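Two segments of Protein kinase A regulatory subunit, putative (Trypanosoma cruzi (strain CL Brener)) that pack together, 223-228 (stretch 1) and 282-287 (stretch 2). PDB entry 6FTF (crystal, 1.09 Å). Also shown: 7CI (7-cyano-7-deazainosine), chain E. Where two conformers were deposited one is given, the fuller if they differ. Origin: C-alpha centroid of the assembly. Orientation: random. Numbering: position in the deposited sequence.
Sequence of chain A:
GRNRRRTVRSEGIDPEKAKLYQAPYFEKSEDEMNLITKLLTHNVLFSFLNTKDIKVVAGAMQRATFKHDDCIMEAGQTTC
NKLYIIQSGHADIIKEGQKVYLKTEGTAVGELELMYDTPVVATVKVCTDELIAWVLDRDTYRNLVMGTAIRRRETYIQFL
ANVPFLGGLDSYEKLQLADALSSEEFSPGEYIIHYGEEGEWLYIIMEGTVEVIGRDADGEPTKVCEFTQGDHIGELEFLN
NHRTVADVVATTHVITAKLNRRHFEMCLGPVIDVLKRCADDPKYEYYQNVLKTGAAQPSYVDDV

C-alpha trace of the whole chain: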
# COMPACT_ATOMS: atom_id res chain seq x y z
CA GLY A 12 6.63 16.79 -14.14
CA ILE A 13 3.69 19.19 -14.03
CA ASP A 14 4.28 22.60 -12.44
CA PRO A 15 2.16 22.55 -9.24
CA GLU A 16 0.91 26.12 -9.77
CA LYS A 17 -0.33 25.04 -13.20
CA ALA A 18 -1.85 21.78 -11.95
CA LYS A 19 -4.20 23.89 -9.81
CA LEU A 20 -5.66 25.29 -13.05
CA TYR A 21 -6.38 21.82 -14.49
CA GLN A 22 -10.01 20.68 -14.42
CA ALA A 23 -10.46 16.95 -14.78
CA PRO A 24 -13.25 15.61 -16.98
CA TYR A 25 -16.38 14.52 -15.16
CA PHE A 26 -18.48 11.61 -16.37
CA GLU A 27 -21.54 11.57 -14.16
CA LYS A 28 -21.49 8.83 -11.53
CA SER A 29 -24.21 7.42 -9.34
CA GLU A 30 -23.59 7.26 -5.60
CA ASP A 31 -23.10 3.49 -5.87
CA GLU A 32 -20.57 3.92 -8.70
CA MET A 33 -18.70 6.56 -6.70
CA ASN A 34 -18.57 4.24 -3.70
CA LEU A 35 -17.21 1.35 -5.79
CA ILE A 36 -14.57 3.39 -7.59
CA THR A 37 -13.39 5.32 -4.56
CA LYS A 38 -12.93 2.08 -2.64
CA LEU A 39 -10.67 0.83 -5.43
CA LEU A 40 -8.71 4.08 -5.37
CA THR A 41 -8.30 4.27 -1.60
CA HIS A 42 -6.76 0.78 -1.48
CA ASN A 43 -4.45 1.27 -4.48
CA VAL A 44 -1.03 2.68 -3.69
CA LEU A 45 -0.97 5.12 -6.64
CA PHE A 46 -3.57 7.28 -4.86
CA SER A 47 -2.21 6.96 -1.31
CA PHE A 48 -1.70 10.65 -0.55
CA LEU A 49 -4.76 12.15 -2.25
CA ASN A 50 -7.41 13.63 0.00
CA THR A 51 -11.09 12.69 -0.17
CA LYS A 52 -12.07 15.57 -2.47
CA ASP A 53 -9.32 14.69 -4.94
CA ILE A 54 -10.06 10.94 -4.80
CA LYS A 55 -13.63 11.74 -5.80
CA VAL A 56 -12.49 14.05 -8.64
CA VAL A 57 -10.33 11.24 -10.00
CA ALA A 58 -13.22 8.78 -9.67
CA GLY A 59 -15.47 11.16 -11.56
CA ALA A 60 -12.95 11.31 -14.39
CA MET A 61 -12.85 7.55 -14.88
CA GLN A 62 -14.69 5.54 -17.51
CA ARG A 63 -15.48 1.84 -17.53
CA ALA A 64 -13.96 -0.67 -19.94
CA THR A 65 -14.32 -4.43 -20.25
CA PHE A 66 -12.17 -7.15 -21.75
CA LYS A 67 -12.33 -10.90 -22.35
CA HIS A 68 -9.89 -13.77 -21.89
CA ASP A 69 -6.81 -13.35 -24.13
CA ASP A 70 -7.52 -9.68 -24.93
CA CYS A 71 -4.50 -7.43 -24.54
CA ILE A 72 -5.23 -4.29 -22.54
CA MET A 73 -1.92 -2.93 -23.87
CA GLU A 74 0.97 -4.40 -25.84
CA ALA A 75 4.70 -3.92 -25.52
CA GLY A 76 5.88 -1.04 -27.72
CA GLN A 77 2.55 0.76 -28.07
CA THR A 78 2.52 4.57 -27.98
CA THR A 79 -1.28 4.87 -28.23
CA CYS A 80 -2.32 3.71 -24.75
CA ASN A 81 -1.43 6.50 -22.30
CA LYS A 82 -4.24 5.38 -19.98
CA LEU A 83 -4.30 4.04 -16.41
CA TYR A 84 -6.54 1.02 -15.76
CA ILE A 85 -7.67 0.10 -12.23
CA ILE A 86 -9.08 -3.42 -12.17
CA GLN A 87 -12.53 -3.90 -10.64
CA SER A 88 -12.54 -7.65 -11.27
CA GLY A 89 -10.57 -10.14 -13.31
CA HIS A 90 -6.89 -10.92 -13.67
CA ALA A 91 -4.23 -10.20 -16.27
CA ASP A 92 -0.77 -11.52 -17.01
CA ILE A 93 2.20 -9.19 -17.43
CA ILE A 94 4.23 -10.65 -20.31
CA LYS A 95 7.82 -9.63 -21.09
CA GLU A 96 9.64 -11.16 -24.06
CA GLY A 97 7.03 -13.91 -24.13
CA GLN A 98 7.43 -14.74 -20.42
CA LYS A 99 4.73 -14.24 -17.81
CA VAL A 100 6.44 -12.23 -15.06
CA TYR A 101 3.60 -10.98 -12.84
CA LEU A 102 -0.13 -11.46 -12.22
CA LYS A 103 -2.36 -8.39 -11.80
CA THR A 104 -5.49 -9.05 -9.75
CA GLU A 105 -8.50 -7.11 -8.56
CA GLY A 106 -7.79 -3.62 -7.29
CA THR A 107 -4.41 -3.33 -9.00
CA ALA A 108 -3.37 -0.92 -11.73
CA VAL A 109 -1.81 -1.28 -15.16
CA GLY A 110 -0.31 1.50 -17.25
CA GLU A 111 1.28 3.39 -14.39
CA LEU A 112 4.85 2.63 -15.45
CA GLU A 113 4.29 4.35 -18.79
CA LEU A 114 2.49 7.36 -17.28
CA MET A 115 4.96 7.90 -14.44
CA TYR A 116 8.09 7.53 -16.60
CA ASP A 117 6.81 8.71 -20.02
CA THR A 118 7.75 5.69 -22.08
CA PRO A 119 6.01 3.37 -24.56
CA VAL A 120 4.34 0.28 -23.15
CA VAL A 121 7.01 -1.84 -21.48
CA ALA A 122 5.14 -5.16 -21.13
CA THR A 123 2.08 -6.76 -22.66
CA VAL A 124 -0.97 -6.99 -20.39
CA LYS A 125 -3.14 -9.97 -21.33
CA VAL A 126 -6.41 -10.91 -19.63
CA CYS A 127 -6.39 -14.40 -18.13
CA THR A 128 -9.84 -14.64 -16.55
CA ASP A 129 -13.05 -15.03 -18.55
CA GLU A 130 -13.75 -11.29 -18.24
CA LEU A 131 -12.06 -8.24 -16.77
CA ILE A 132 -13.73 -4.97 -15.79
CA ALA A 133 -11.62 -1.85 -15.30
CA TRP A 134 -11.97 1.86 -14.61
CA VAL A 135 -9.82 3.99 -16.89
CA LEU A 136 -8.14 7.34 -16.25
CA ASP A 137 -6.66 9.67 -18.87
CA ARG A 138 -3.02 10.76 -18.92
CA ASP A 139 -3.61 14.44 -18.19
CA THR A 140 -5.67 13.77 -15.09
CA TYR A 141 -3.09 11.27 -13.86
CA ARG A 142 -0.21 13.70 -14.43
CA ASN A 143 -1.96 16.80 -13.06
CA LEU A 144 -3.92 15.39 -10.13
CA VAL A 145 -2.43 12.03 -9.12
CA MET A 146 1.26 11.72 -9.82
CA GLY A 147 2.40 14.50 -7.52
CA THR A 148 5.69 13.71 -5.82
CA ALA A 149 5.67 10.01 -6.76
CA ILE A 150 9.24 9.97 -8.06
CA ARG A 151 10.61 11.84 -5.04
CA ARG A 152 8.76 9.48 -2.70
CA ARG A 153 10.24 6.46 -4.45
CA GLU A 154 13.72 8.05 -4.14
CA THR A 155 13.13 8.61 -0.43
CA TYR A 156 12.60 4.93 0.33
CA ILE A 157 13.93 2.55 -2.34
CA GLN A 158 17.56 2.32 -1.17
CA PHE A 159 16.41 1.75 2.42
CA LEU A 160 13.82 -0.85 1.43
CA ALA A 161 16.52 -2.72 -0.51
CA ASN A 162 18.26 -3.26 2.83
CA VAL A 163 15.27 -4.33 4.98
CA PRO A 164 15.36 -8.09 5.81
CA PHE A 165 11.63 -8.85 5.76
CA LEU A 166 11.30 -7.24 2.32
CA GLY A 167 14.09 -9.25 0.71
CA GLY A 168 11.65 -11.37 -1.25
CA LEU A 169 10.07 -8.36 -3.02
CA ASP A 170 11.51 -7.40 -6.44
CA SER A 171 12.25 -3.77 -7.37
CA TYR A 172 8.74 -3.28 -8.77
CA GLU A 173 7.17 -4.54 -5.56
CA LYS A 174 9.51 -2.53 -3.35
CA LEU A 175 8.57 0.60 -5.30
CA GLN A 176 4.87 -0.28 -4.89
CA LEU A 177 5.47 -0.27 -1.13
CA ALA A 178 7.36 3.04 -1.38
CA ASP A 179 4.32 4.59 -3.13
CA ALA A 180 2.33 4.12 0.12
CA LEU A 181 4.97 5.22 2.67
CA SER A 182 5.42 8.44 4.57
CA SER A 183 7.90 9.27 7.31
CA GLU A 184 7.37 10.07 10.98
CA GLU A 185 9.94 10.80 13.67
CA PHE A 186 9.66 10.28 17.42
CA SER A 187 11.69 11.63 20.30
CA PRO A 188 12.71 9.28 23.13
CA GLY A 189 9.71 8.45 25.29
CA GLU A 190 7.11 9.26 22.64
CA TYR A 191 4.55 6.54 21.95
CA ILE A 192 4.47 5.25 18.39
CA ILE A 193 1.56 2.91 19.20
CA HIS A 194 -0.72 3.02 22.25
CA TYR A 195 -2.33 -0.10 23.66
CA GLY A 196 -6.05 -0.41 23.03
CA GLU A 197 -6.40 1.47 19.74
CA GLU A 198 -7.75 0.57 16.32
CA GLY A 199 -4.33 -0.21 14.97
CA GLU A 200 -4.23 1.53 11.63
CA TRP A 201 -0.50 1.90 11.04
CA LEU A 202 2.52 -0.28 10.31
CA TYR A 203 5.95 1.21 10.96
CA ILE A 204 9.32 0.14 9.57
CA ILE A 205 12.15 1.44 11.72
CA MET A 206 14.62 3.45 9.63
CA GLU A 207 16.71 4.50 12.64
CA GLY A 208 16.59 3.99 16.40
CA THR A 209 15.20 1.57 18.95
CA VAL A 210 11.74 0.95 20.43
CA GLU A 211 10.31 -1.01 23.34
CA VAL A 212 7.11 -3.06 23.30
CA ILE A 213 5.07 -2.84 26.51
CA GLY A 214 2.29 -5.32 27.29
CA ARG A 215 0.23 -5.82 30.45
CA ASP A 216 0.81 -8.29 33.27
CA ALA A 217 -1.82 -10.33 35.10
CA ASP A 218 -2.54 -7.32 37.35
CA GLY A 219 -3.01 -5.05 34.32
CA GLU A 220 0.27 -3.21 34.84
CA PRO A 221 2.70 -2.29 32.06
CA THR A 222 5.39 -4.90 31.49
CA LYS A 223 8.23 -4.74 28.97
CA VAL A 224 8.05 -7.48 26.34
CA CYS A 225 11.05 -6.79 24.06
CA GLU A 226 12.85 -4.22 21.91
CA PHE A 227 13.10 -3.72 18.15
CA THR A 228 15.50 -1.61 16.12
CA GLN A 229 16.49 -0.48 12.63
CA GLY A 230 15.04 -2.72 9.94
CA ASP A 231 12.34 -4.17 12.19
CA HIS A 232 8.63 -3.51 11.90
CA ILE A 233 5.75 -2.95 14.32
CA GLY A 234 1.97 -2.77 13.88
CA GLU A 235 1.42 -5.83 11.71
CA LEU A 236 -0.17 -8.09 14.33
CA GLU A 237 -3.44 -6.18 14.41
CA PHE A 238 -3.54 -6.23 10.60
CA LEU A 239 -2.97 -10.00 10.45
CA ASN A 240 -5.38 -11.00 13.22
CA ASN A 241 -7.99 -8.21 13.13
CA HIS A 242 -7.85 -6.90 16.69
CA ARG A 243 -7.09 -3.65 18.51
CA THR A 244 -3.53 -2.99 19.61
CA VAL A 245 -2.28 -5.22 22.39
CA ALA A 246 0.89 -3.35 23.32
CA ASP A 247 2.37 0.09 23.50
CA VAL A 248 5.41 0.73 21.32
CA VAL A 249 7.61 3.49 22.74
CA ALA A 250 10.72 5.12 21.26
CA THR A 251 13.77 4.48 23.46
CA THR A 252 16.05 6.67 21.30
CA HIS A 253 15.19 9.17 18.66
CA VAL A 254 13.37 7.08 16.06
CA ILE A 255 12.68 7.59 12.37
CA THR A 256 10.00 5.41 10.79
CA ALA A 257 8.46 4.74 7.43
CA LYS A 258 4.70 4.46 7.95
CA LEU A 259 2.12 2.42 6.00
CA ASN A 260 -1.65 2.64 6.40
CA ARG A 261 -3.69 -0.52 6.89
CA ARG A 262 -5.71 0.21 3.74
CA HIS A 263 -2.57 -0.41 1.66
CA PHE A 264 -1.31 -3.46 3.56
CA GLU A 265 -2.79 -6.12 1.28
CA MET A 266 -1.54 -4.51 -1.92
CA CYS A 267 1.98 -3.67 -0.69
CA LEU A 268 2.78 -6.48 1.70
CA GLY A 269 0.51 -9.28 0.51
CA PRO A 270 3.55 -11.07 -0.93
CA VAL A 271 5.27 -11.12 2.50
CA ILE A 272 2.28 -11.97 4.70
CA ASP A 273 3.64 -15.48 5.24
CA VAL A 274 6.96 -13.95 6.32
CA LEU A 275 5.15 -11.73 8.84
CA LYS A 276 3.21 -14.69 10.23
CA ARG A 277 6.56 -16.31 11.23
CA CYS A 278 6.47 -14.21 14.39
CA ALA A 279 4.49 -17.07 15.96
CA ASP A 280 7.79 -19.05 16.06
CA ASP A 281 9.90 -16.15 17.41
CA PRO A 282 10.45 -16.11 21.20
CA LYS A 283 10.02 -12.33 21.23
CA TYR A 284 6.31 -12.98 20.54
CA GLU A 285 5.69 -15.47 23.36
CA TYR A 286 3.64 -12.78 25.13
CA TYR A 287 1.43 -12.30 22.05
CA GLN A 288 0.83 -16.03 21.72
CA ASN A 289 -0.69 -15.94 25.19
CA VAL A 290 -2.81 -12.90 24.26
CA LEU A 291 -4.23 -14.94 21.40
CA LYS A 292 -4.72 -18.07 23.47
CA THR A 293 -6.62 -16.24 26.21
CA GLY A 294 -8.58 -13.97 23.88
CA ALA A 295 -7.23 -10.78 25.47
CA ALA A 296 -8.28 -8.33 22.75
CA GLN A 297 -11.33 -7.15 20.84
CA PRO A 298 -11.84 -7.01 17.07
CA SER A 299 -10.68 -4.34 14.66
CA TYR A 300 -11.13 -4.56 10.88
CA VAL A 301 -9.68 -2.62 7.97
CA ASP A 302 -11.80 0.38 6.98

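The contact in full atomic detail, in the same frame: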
# COMPACT_ATOMS: atom_id res chain seq x y z
N LYS A 223 7.45 -4.81 30.20
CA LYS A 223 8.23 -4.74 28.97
C LYS A 223 8.33 -6.13 28.34
O LYS A 223 8.69 -7.10 29.01
CB LYS A 223 9.61 -4.17 29.25
CG LYS A 223 10.48 -4.01 28.01
CD LYS A 223 11.64 -3.05 28.26
CE LYS A 223 12.55 -2.90 27.03
NZ LYS A 223 13.35 -1.63 27.08
N VAL A 224 8.01 -6.22 27.06
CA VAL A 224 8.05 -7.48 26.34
C VAL A 224 9.38 -7.67 25.62
O VAL A 224 10.01 -8.73 25.73
CB VAL A 224 6.87 -7.53 25.36
CG1 VAL A 224 6.95 -8.76 24.47
CG2 VAL A 224 5.57 -7.55 26.11
N CYS A 225 9.83 -6.68 24.86
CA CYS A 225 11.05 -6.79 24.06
C CYS A 225 11.38 -5.43 23.48
O CYS A 225 10.66 -4.45 23.70
CB CYS A 225 10.90 -7.83 22.94
SG CYS A 225 9.78 -7.36 21.59
N GLU A 226 12.46 -5.38 22.70
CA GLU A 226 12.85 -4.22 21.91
C GLU A 226 12.93 -4.61 20.44
O GLU A 226 13.05 -5.79 20.10
CB GLU A 226 14.21 -3.67 22.36
CG GLU A 226 14.11 -3.06 23.76
CD GLU A 226 15.37 -2.31 24.20
OE1 GLU A 226 15.29 -1.59 25.23
OE2 GLU A 226 16.42 -2.43 23.53
N PHE A 227 12.85 -3.60 19.58
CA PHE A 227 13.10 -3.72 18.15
C PHE A 227 13.95 -2.53 17.73
O PHE A 227 14.01 -1.51 18.42
CB PHE A 227 11.80 -3.75 17.33
CG PHE A 227 11.01 -5.00 17.50
CD1 PHE A 227 11.50 -6.22 17.07
CD2 PHE A 227 9.75 -4.97 18.05
CE1 PHE A 227 10.76 -7.38 17.22
CE2 PHE A 227 9.00 -6.12 18.18
CZ PHE A 227 9.51 -7.32 17.77
N THR A 228 14.59 -2.65 16.57
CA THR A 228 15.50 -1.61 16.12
C THR A 228 15.48 -1.50 14.60
O THR A 228 14.59 -2.04 13.94
CB THR A 228 16.89 -1.85 16.73
OG1 THR A 228 17.74 -0.72 16.51
CG2 THR A 228 17.52 -3.08 16.15
N PRO A 282 10.67 -16.26 19.75
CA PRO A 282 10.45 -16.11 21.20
C PRO A 282 10.10 -14.71 21.64
O PRO A 282 9.51 -14.57 22.72
CB PRO A 282 11.78 -16.59 21.81
CG PRO A 282 12.77 -16.47 20.72
CD PRO A 282 12.03 -16.75 19.45
N LYS A 283 10.41 -13.68 20.85
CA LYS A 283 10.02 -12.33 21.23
C LYS A 283 8.51 -12.13 21.22
O LYS A 283 8.05 -11.13 21.77
CB LYS A 283 10.70 -11.30 20.33
CG LYS A 283 12.21 -11.29 20.47
CD LYS A 283 12.93 -10.45 19.40
CE LYS A 283 13.01 -8.97 19.78
NZ LYS A 283 14.08 -8.21 19.01
N TYR A 284 7.76 -13.05 20.61
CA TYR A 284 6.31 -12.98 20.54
C TYR A 284 5.61 -14.02 21.42
O TYR A 284 4.42 -14.26 21.25
CB TYR A 284 5.84 -13.09 19.08
CG TYR A 284 6.30 -11.95 18.18
CD1 TYR A 284 7.60 -11.90 17.68
CD2 TYR A 284 5.44 -10.94 17.81
CE1 TYR A 284 8.01 -10.87 16.86
CE2 TYR A 284 5.84 -9.90 16.98
CZ TYR A 284 7.12 -9.88 16.50
OH TYR A 284 7.58 -8.87 15.68
N GLU A 285 6.32 -14.57 22.41
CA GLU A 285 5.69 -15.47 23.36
C GLU A 285 4.52 -14.79 24.07
O GLU A 285 3.45 -15.39 24.25
CB GLU A 285 6.72 -15.96 24.37
CG GLU A 285 6.14 -16.91 25.40
CD GLU A 285 7.18 -17.46 26.35
OE1 GLU A 285 6.79 -18.24 27.25
OE2 GLU A 285 8.38 -17.13 26.21
N TYR A 286 4.70 -13.53 24.47
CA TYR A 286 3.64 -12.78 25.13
C TYR A 286 2.39 -12.73 24.24
O TYR A 286 1.27 -13.01 24.69
CB TYR A 286 4.16 -11.38 25.48
CG TYR A 286 3.09 -10.48 26.03
CD1 TYR A 286 2.79 -10.45 27.38
CD2 TYR A 286 2.35 -9.69 25.19
CE1 TYR A 286 1.79 -9.65 27.88
CE2 TYR A 286 1.34 -8.88 25.68
CZ TYR A 286 1.07 -8.88 27.02
OH TYR A 286 0.05 -8.10 27.52
N TYR A 287 2.56 -12.39 22.97
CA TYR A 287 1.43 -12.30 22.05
C TYR A 287 0.74 -13.64 21.89
O TYR A 287 -0.49 -13.68 21.76
CB TYR A 287 1.91 -11.83 20.68
CG TYR A 287 0.82 -11.65 19.67
CD1 TYR A 287 -0.24 -10.77 19.88
CD2 TYR A 287 0.86 -12.32 18.46
CE1 TYR A 287 -1.23 -10.57 18.93
CE2 TYR A 287 -0.09 -12.12 17.49
CZ TYR A 287 -1.14 -11.25 17.73
OH TYR A 287 -2.07 -11.06 16.74
C1 7CI E . 4.02 -5.29 18.69
N1 7CI E . 3.80 -6.44 19.65
O1 7CI E . 3.28 -4.17 19.11
C2 7CI E . 4.71 -7.35 19.93
N2 7CI E . 5.99 -7.46 19.50
O2 7CI E . 4.31 -4.98 16.36
C3 7CI E . 6.75 -8.44 20.02
N3 7CI E . 6.20 -9.39 20.90
O3 7CI E . 1.67 -4.92 15.99
C4 7CI E . 4.90 -9.32 21.32
N4 7CI E . 0.90 -8.85 22.53
C5 7CI E . 4.10 -8.26 20.86
O5 7CI E . 4.49 -10.24 22.08
C6 7CI E . 2.73 -7.80 21.09
C7 7CI E . 2.63 -6.66 20.31
C8 7CI E . 1.74 -8.37 21.88
C9 7CI E . 3.54 -5.61 17.31
C10 7CI E . 2.18 -5.14 17.34
C11 7CI E . 2.34 -3.81 18.10
C12 7CI E . 1.01 -3.30 18.79
O4 7CI E . 0.39 -4.34 19.47

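A small interface can be held by one well-placed polar bond and a few apolar contacts, with a bound ligand resting against both of its sides. The packing of stretch 223-228, a strand in its greater part, against segment 282-287, which buries 323 Å² in all, is a compact example. Pro282 does not touch the strand, but its carbonyl O accepts a backbone hydrogen bond from Glu285 N at 3.2 Å, closing the turn that leads into the helix.

Lys283 makes the broadest contact. Its side chain reaches along the strand, passing Cys225, whose CB lies 4.0 Å from Lys283 CE, and the ring of Phe227, whose CE1 is 3.8 Å from the same CE. At its tip, Lys283 NZ donates a hydrogen bond to Glu226 O at 2.8 Å. A long lysine suits this path: its methylenes pack on apolar neighbours while the ammonium finds a backbone carbonyl. The Glu226 side chain points away and forms a salt bridge within the strand, Lys223 NZ to Glu226 OE1 at 2.7 Å. Lys283 O serves the nucleoside, accepting a hydrogen bond from 7CI N3 at 2.7 Å.

Tyr284, at the N-cap position, starts away from the strand, yet its ring returns to meet Phe227 obliquely, the planes at 41° and Phe227 CZ 3.7 Å from Tyr284 CZ. Both residues are buried. One face of the tyrosine also covers the ligand base, with Tyr284 CE2 3.5 Å from 7CI C3.

Glu285 remains exposed and makes no contact with the strand. Tyr286 instead turns toward the strand and offers a ring face to Val224, whose CG2 sits 4.1 Å from the ring centroid; a branched aliphatic side chain suits such a flat surface. Tyr287 misses the strand, but its backbone N gives 7CI O5 a weak hydrogen bond at 3.0 Å.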